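Local structure of ricin B lectin (Clostridium thermocellum, 3VSF) at residues 58-66 with 120-131; 164-172 with 178-186. The protein probably hydrolyses beta-1,3-galactan from the chain end as a family 43 exo-beta-1,3-galactanase, with a family 13 carbohydrate-binding module that binds galactose. All blocks are in the same frame, centred on the assembly; numbering follows the deposited sequence.

Contact 1 (58-66 with 120-131)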
loop_
_atom_site.group_PDB
_atom_site.type_symbol
_atom_site.label_atom_id
_atom_site.label_comp_id
_atom_site.label_asym_id
_atom_site.label_seq_id
_atom_site.Cartn_x
_atom_site.Cartn_y
_atom_site.Cartn_z
ATOM N N ALA A 58 15.495 -5.998 1.694
ATOM C CA ALA A 58 14.750 -6.006 2.950
ATOM C C ALA A 58 13.325 -6.504 2.731
ATOM O O ALA A 58 12.357 -5.794 3.004
ATOM C CB ALA A 58 14.743 -4.618 3.571
ATOM N N HIS A 59 13.208 -7.734 2.243
ATOM C CA HIS A 59 11.915 -8.314 1.910
ATOM C C HIS A 59 11.078 -8.600 3.153
ATOM O O HIS A 59 11.617 -8.905 4.218
ATOM C CB HIS A 59 12.112 -9.589 1.092
ATOM C CG HIS A 59 13.041 -9.420 -0.069
ATOM N ND1 HIS A 59 13.318 -8.189 -0.625
ATOM C CD2 HIS A 59 13.766 -10.321 -0.773
ATOM C CE1 HIS A 59 14.168 -8.340 -1.624
ATOM N NE2 HIS A 59 14.456 -9.625 -1.735
ATOM N N GLY A 60 9.760 -8.498 3.009
ATOM C CA GLY A 60 8.847 -8.688 4.123
ATOM C C GLY A 60 9.204 -7.786 5.287
ATOM O O GLY A 60 8.901 -8.088 6.439
ATOM N N GLY A 61 9.844 -6.664 4.977
ATOM C CA GLY A 61 10.383 -5.789 5.999
ATOM C C GLY A 61 9.378 -4.900 6.705
ATOM O O GLY A 61 8.166 -5.063 6.563
ATOM N N GLY A 62 9.902 -3.956 7.480
ATOM C CA GLY A 62 9.093 -2.991 8.200
ATOM C C GLY A 62 9.900 -1.728 8.420
ATOM O O GLY A 62 11.021 -1.613 7.923
ATOM N N MET A 63 9.345 -0.779 9.166
ATOM C CA MET A 63 10.031 0.489 9.391
ATOM C C MET A 63 9.721 1.106 10.751
ATOM O O MET A 63 8.627 0.941 11.291
ATOM C CB MET A 63 9.700 1.479 8.272
ATOM C CG MET A 63 10.397 2.823 8.399
ATOM S SD MET A 63 10.246 3.812 6.903
ATOM C CE MET A 63 11.030 2.727 5.713
ATOM N N LEU A 64 10.700 1.822 11.296
ATOM C CA LEU A 64 10.548 2.486 12.583
ATOM C C LEU A 64 11.105 3.904 12.525
ATOM O O LEU A 64 12.177 4.137 11.968
ATOM C CB LEU A 64 11.262 1.691 13.679
ATOM C CG LEU A 64 11.143 2.237 15.104
ATOM C CD1 LEU A 64 9.698 2.197 15.574
ATOM C CD2 LEU A 64 12.037 1.453 16.048
ATOM N N LYS A 65 10.369 4.847 13.100
ATOM C CA LYS A 65 10.808 6.235 13.151
ATOM C C LYS A 65 11.312 6.586 14.545
ATOM O O LYS A 65 10.528 6.713 15.485
ATOM C CB LYS A 65 9.667 7.173 12.751
ATOM C CG LYS A 65 9.964 8.653 12.956
ATOM C CD LYS A 65 11.205 9.092 12.193
ATOM C CE LYS A 65 11.328 10.609 12.163
ATOM N NZ LYS A 65 11.311 11.201 13.529
ATOM N N HIS A 66 12.626 6.733 14.676
ATOM C CA HIS A 66 13.224 7.087 15.956
ATOM C C HIS A 66 14.252 8.199 15.785
ATOM O O HIS A 66 15.171 8.091 14.973
ATOM C CB HIS A 66 13.869 5.861 16.607
ATOM C CG HIS A 66 14.266 6.075 18.034
ATOM N ND1 HIS A 66 15.557 6.382 18.409
ATOM C CD2 HIS A 66 13.542 6.031 19.177
ATOM C CE1 HIS A 66 15.610 6.514 19.724
ATOM N NE2 HIS A 66 14.402 6.307 20.213
ATOM N N PRO A 120 10.299 -9.742 9.579
ATOM C CA PRO A 120 10.860 -9.207 10.822
ATOM C C PRO A 120 10.417 -7.765 11.053
ATOM O O PRO A 120 10.529 -6.936 10.151
ATOM C CB PRO A 120 12.367 -9.257 10.565
ATOM C CG PRO A 120 12.490 -9.082 9.094
ATOM C CD PRO A 120 11.296 -9.773 8.493
ATOM N N LYS A 121 9.917 -7.478 12.250
ATOM C CA LYS A 121 9.469 -6.131 12.585
ATOM C C LYS A 121 10.192 -5.618 13.826
ATOM O O LYS A 121 10.566 -6.396 14.703
ATOM C CB LYS A 121 7.956 -6.113 12.812
ATOM C CG LYS A 121 7.145 -6.644 11.642
ATOM C CD LYS A 121 7.392 -5.832 10.383
ATOM C CE LYS A 121 6.580 -6.363 9.213
ATOM N NZ LYS A 121 6.941 -7.766 8.869
ATOM N N VAL A 122 10.387 -4.304 13.894
ATOM C CA VAL A 122 11.066 -3.692 15.032
ATOM C C VAL A 122 10.208 -2.617 15.691
ATOM O O VAL A 122 9.637 -1.759 15.016
ATOM C CB VAL A 122 12.421 -3.083 14.623
ATOM C CG1 VAL A 122 12.965 -2.198 15.733
ATOM C CG2 VAL A 122 13.412 -4.182 14.273
ATOM N N MET A 123 10.123 -2.673 17.017
ATOM C CA MET A 123 9.366 -1.694 17.786
ATOM C C MET A 123 10.247 -1.099 18.880
ATOM O O MET A 123 11.187 -1.744 19.342
ATOM C CB MET A 123 8.126 -2.346 18.401
ATOM C CG MET A 123 8.431 -3.533 19.301
ATOM S SD MET A 123 6.968 -4.502 19.716
ATOM C CE MET A 123 5.934 -3.255 20.480
ATOM N N TYR A 124 9.946 0.129 19.287
ATOM C CA TYR A 124 10.733 0.798 20.319
ATOM C C TYR A 124 10.001 0.877 21.656
ATOM O O TYR A 124 8.787 1.080 21.704
ATOM C CB TYR A 124 11.150 2.198 19.867
ATOM C CG TYR A 124 11.788 3.020 20.964
ATOM C CD1 TYR A 124 11.062 3.990 21.644
ATOM C CD2 TYR A 124 13.114 2.818 21.330
ATOM C CE1 TYR A 124 11.639 4.741 22.651
ATOM C CE2 TYR A 124 13.699 3.564 22.335
ATOM C CZ TYR A 124 12.959 4.523 22.993
ATOM O OH TYR A 124 13.534 5.270 23.994
ATOM N N ASN A 125 10.754 0.719 22.740
ATOM C CA ASN A 125 10.201 0.801 24.086
ATOM C C ASN A 125 10.680 2.059 24.800
ATOM O O ASN A 125 11.879 2.248 25.005
ATOM C CB ASN A 125 10.587 -0.442 24.890
ATOM C CG ASN A 125 9.875 -0.521 26.228
ATOM O OD1 ASN A 125 9.509 0.498 26.813
ATOM N ND2 ASN A 125 9.677 -1.739 26.719
ATOM N N ALA A 126 9.739 2.920 25.176
ATOM C CA ALA A 126 10.069 4.165 25.863
ATOM C C ALA A 126 10.613 3.897 27.262
ATOM O O ALA A 126 11.598 4.507 27.683
ATOM C CB ALA A 126 8.851 5.073 25.930
ATOM N N SER A 127 9.965 2.984 27.976
ATOM C CA SER A 127 10.368 2.631 29.333
ATOM C C SER A 127 11.820 2.167 29.385
ATOM O O SER A 127 12.672 2.818 29.991
ATOM C CB SER A 127 9.456 1.535 29.890
ATOM O OG SER A 127 8.093 1.913 29.805
ATOM N N THR A 128 12.093 1.034 28.744
ATOM C CA THR A 128 13.425 0.441 28.760
ATOM C C THR A 128 14.438 1.286 27.991
ATOM O O THR A 128 15.522 1.581 28.494
ATOM C CB THR A 128 13.412 -0.979 28.164
ATOM O OG1 THR A 128 13.057 -0.916 26.778
ATOM C CG2 THR A 128 12.410 -1.858 28.900
ATOM N N GLY A 129 14.077 1.672 26.773
ATOM C CA GLY A 129 14.973 2.431 25.918
ATOM C C GLY A 129 15.728 1.523 24.966
ATOM O O GLY A 129 16.768 1.897 24.425
ATOM N N GLU A 130 15.196 0.322 24.764
ATOM C CA GLU A 130 15.816 -0.655 23.879
ATOM C C GLU A 130 14.850 -1.088 22.782
ATOM O O GLU A 130 13.636 -1.110 22.982
ATOM C CB GLU A 130 16.302 -1.868 24.676
ATOM C CG GLU A 130 15.203 -2.594 25.436
ATOM C CD GLU A 130 15.745 -3.624 26.406
ATOM O OE1 GLU A 130 14.934 -4.291 27.082
ATOM O OE2 GLU A 130 16.984 -3.765 26.496
ATOM N N PHE A 131 15.398 -1.427 21.619
ATOM C CA PHE A 131 14.586 -1.811 20.469
ATOM C C PHE A 131 14.336 -3.316 20.431
ATOM O O PHE A 131 15.270 -4.105 20.301
ATOM C CB PHE A 131 15.255 -1.361 19.171
ATOM C CG PHE A 131 15.448 0.126 19.072
ATOM C CD1 PHE A 131 14.480 0.926 18.489
ATOM C CD2 PHE A 131 16.598 0.724 19.559
ATOM C CE1 PHE A 131 14.654 2.293 18.394
ATOM C CE2 PHE A 131 16.778 2.092 19.467
ATOM C CZ PHE A 131 15.804 2.877 18.883
#
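L64 and H66 reach across from strand 61-66 to V122, Y124 and F131, and K121 returns the contact at the other end. The branch of L64 that does the touching is CD2: it rests 3.5 Å from F131 CD1, at the edge of that ring, and 3.8 Å from V122 CG1, with Y124 CB also beside it. Two residues on, the H66 ring joins F131 and Y124 in an aromatic cluster. F131 turns its edge to the imidazole, CZ standing over the ring centre 3.5 Å from H66 ND1, and the planes meet at 83° in an edge-to-face pair. Y124 is met obliquely, H66 NE2 lying over one face of the phenol ring, toward its rim, 3.5 Å from Y124 CE2. The imidazole gets there because CG is anti to the backbone N (chi1 -169°), a setting that L64 shares.

Toward the corner at G60 the contact becomes polar. K121 bends at chi2 and chi4, passing its CD over G62 CA at 4.0 Å, where no side chain intervenes, and bringing NZ to G60 O in a 3.1 Å hydrogen bond.

The two strands run nearly parallel, at 11°, yet no backbone bond joins them; each is the innermost strand of its own propeller blade. G62 and L64 pair with Y73 and Y71 of strand 69-77, K121 and M123 with W134 and V132 of strand 131-138. K121 also packs on strand 187-191 of the third blade, and G61 O accepts a bond from T290 on strand 288-296 of the fifth.

Contact 2 (164-172 with 178-186)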
loop_
_atom_site.group_PDB
_atom_site.type_symbol
_atom_site.label_atom_id
_atom_site.label_comp_id
_atom_site.label_asym_id
_atom_site.label_seq_id
_atom_site.Cartn_x
_atom_site.Cartn_y
_atom_site.Cartn_z
ATOM N N ARG A 164 15.059 -16.048 21.880
ATOM C CA ARG A 164 14.489 -17.385 21.782
ATOM C C ARG A 164 13.376 -17.444 20.744
ATOM O O ARG A 164 12.868 -16.415 20.300
ATOM C CB ARG A 164 13.934 -17.819 23.138
ATOM C CG ARG A 164 12.990 -16.799 23.748
ATOM C CD ARG A 164 11.796 -17.453 24.417
ATOM N NE ARG A 164 10.832 -16.458 24.876
ATOM C CZ ARG A 164 9.629 -16.747 25.360
ATOM N NH1 ARG A 164 9.233 -18.010 25.449
ATOM N NH2 ARG A 164 8.819 -15.772 25.753
ATOM N N SER A 165 13.002 -18.661 20.364
ATOM C CA SER A 165 11.862 -18.880 19.484
ATOM C C SER A 165 10.846 -19.751 20.210
ATOM O O SER A 165 11.220 -20.638 20.978
ATOM C CB SER A 165 12.308 -19.543 18.181
ATOM O OG SER A 165 12.940 -20.786 18.427
ATOM N N PHE A 166 9.564 -19.499 19.975
ATOM C CA PHE A 166 8.520 -20.175 20.732
ATOM C C PHE A 166 7.143 -19.991 20.112
ATOM O O PHE A 166 6.902 -19.035 19.375
ATOM C CB PHE A 166 8.491 -19.635 22.162
ATOM C CG PHE A 166 8.064 -18.197 22.253
ATOM C CD1 PHE A 166 6.768 -17.867 22.610
ATOM C CD2 PHE A 166 8.955 -17.177 21.963
ATOM C CE1 PHE A 166 6.370 -16.543 22.689
ATOM C CE2 PHE A 166 8.565 -15.853 22.038
ATOM C CZ PHE A 166 7.270 -15.537 22.402
ATOM N N ARG A 167 6.239 -20.913 20.423
ATOM C CA ARG A 167 4.837 -20.764 20.061
ATOM C C ARG A 167 4.100 -20.136 21.237
ATOM O O ARG A 167 4.073 -20.703 22.329
ATOM C CB ARG A 167 4.229 -22.122 19.708
ATOM C CG ARG A 167 4.875 -22.785 18.501
ATOM C CD ARG A 167 4.598 -24.279 18.467
ATOM N NE ARG A 167 3.208 -24.588 18.144
ATOM C CZ ARG A 167 2.783 -24.943 16.936
ATOM N NH1 ARG A 167 3.643 -25.032 15.927
ATOM N NH2 ARG A 167 1.502 -25.214 16.735
ATOM N N PRO A 168 3.512 -18.953 21.020
ATOM C CA PRO A 168 2.837 -18.196 22.078
ATOM C C PRO A 168 1.965 -19.083 22.960
ATOM O O PRO A 168 1.327 -20.010 22.461
ATOM C CB PRO A 168 1.965 -17.217 21.293
ATOM C CG PRO A 168 2.733 -16.977 20.042
ATOM C CD PRO A 168 3.405 -18.283 19.711
ATOM N N MET A 169 1.948 -18.795 24.258
ATOM C CA MET A 169 1.124 -19.537 25.205
ATOM C C MET A 169 1.513 -21.014 25.244
ATOM O O MET A 169 0.649 -21.890 25.243
ATOM C CB MET A 169 -0.360 -19.399 24.850
ATOM C CG MET A 169 -0.744 -18.051 24.249
ATOM S SD MET A 169 -0.714 -16.680 25.419
ATOM C CE MET A 169 -2.119 -17.090 26.452
ATOM N N GLN A 170 2.813 -21.287 25.275
ATOM C CA GLN A 170 3.305 -22.662 25.317
ATOM C C GLN A 170 3.059 -23.311 26.674
ATOM O O GLN A 170 2.733 -24.496 26.758
ATOM C CB GLN A 170 4.799 -22.711 24.982
ATOM C CG GLN A 170 5.109 -23.237 23.592
ATOM C CD GLN A 170 6.598 -23.295 23.308
ATOM O OE1 GLN A 170 7.414 -22.862 24.122
ATOM N NE2 GLN A 170 6.960 -23.834 22.149
ATOM N N ASP A 171 3.217 -22.525 27.734
ATOM C CA ASP A 171 3.073 -23.029 29.095
ATOM C C ASP A 171 1.617 -23.292 29.475
ATOM O O ASP A 171 1.338 -24.117 30.345
ATOM C CB ASP A 171 3.715 -22.059 30.092
ATOM C CG ASP A 171 3.118 -20.668 30.021
ATOM O OD1 ASP A 171 2.523 -20.329 28.978
ATOM O OD2 ASP A 171 3.249 -19.913 31.006
ATOM N N THR A 172 0.692 -22.595 28.822
ATOM C CA THR A 172 -0.729 -22.782 29.095
ATOM C C THR A 172 -1.150 -24.220 28.809
ATOM O O THR A 172 -2.195 -24.675 29.273
ATOM C CB THR A 172 -1.606 -21.824 28.264
ATOM O OG1 THR A 172 -1.465 -22.129 26.871
ATOM C CG2 THR A 172 -1.200 -20.379 28.509
ATOM N N GLY A 178 -1.370 -30.409 16.702
ATOM C CA GLY A 178 -0.329 -31.381 16.980
ATOM C C GLY A 178 0.741 -30.934 17.959
ATOM O O GLY A 178 1.343 -31.762 18.644
ATOM N N LEU A 179 0.985 -29.629 18.031
ATOM C CA LEU A 179 2.043 -29.108 18.891
ATOM C C LEU A 179 1.506 -28.194 19.989
ATOM O O LEU A 179 0.421 -27.628 19.859
ATOM C CB LEU A 179 3.096 -28.372 18.057
ATOM C CG LEU A 179 3.874 -29.219 17.046
ATOM C CD1 LEU A 179 4.855 -28.358 16.264
ATOM C CD2 LEU A 179 4.596 -30.364 17.742
ATOM N N PRO A 180 2.268 -28.057 21.086
ATOM C CA PRO A 180 1.899 -27.161 22.185
ATOM C C PRO A 180 2.164 -25.704 21.823
ATOM O O PRO A 180 3.216 -25.392 21.265
ATOM C CB PRO A 180 2.831 -27.602 23.315
ATOM C CG PRO A 180 4.030 -28.132 22.613
ATOM C CD PRO A 180 3.508 -28.800 21.371
ATOM N N GLY A 181 1.218 -24.828 22.141
ATOM C CA GLY A 181 1.353 -23.417 21.835
ATOM C C GLY A 181 0.694 -23.039 20.523
ATOM O O GLY A 181 0.703 -23.812 19.564
ATOM N N TYR A 182 0.116 -21.843 20.485
ATOM C CA TYR A 182 -0.536 -21.337 19.284
ATOM C C TYR A 182 0.449 -21.217 18.127
ATOM O O TYR A 182 1.588 -20.789 18.313
ATOM C CB TYR A 182 -1.161 -19.970 19.563
ATOM C CG TYR A 182 -2.343 -20.006 20.504
ATOM C CD1 TYR A 182 -3.314 -20.991 20.394
ATOM C CD2 TYR A 182 -2.486 -19.055 21.504
ATOM C CE1 TYR A 182 -4.397 -21.027 21.251
ATOM C CE2 TYR A 182 -3.564 -19.081 22.367
ATOM C CZ TYR A 182 -4.516 -20.070 22.237
ATOM O OH TYR A 182 -5.592 -20.100 23.095
ATOM N N MET A 183 0.007 -21.594 16.931
ATOM C CA MET A 183 0.820 -21.417 15.734
ATOM C C MET A 183 1.026 -19.929 15.476
ATOM O O MET A 183 0.165 -19.111 15.796
ATOM C CB MET A 183 0.160 -22.079 14.522
ATOM C CG MET A 183 -0.061 -23.576 14.672
ATOM S SD MET A 183 -0.614 -24.373 13.151
ATOM C CE MET A 183 0.832 -24.168 12.115
ATOM N N SER A 184 2.173 -19.583 14.902
ATOM C CA SER A 184 2.502 -18.186 14.645
ATOM C C SER A 184 3.354 -18.037 13.391
ATOM O O SER A 184 4.568 -18.242 13.427
ATOM C CB SER A 184 3.227 -17.578 15.847
ATOM O OG SER A 184 3.651 -16.255 15.575
ATOM N N ARG A 185 2.713 -17.679 12.282
ATOM C CA ARG A 185 3.423 -17.475 11.023
ATOM C C ARG A 185 3.560 -15.991 10.691
ATOM O O ARG A 185 4.282 -15.264 11.374
ATOM C CB ARG A 185 2.737 -18.232 9.883
ATOM C CG ARG A 185 2.800 -19.744 10.031
ATOM C CD ARG A 185 2.638 -20.444 8.692
ATOM N NE ARG A 185 2.970 -21.863 8.772
ATOM C CZ ARG A 185 2.073 -22.839 8.858
ATOM N NH1 ARG A 185 0.777 -22.554 8.871
ATOM N NH2 ARG A 185 2.469 -24.103 8.928
ATOM N N ASP A 186 2.877 -15.545 9.640
ATOM C CA ASP A 186 2.909 -14.136 9.257
ATOM C C ASP A 186 2.558 -13.261 10.453
ATOM O O ASP A 186 1.529 -13.462 11.097
ATOM C CB ASP A 186 1.952 -13.867 8.094
ATOM C CG ASP A 186 2.443 -14.457 6.786
ATOM O OD1 ASP A 186 3.221 -15.433 6.829
ATOM O OD2 ASP A 186 2.050 -13.944 5.716
#
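The connection from the last strand of the second propeller blade to the first strand of the third doubles back here, and R167 fills the fold. Its guanidinium group is sandwiched: L179 CB sits over the centre of one face, 3.6 Å from R167 CZ, while M183 CA lies over the opposite face, toward the rim, and the M183 side chain runs alongside that of R167. A bend at chi3 (71°) turns the group so that NE donates to G181 O at 3.0 Å, approaching from above the carbonyl plane; R167 NH2 adds a weak second bond to the same oxygen. One backbone carbonyl thus takes up two donors of a buried arginine.

In the five-bladed propeller expected for family 43, this connection between blades two and three carries the small hairpin 175-176/179-180. The loop is pinned by a main-chain hydrogen bond, Y182 N to P168 O (3.0 Å). Beside strand 208-214, where both touch Y212, M169 CG meets the Y182 ring obliquely, 3.4 Å from CD2, and that ring also makes an edge-to-face pair with H210. P168 CD packs against S184 CB at 3.9 Å, whereas the hydroxyl of S184 bonds to S201 in the third blade.

How the contacts relate
From the N terminus the chain enters the first blade through 58-66, runs out through strands 69-77, 83-91 and 98-105, and returns to the innermost position with strand 116-124, where contact 1 closes a long loop and joins blades one and two. Strands 131-138, 147-153 and 161-166 then complete the second blade, after which contact 2 closes a much shorter loop around the hairpin before the third blade begins. The contacts follow in series, neither enclosing nor crossing the other. Both involve the second-blade sheet, at opposite edges: contact 1 mainly at its innermost strand and the turn into the next, contact 2 beyond its last. Their centres lie about 22 Å apart and their nearest atoms about 7 Å, so the two do not touch.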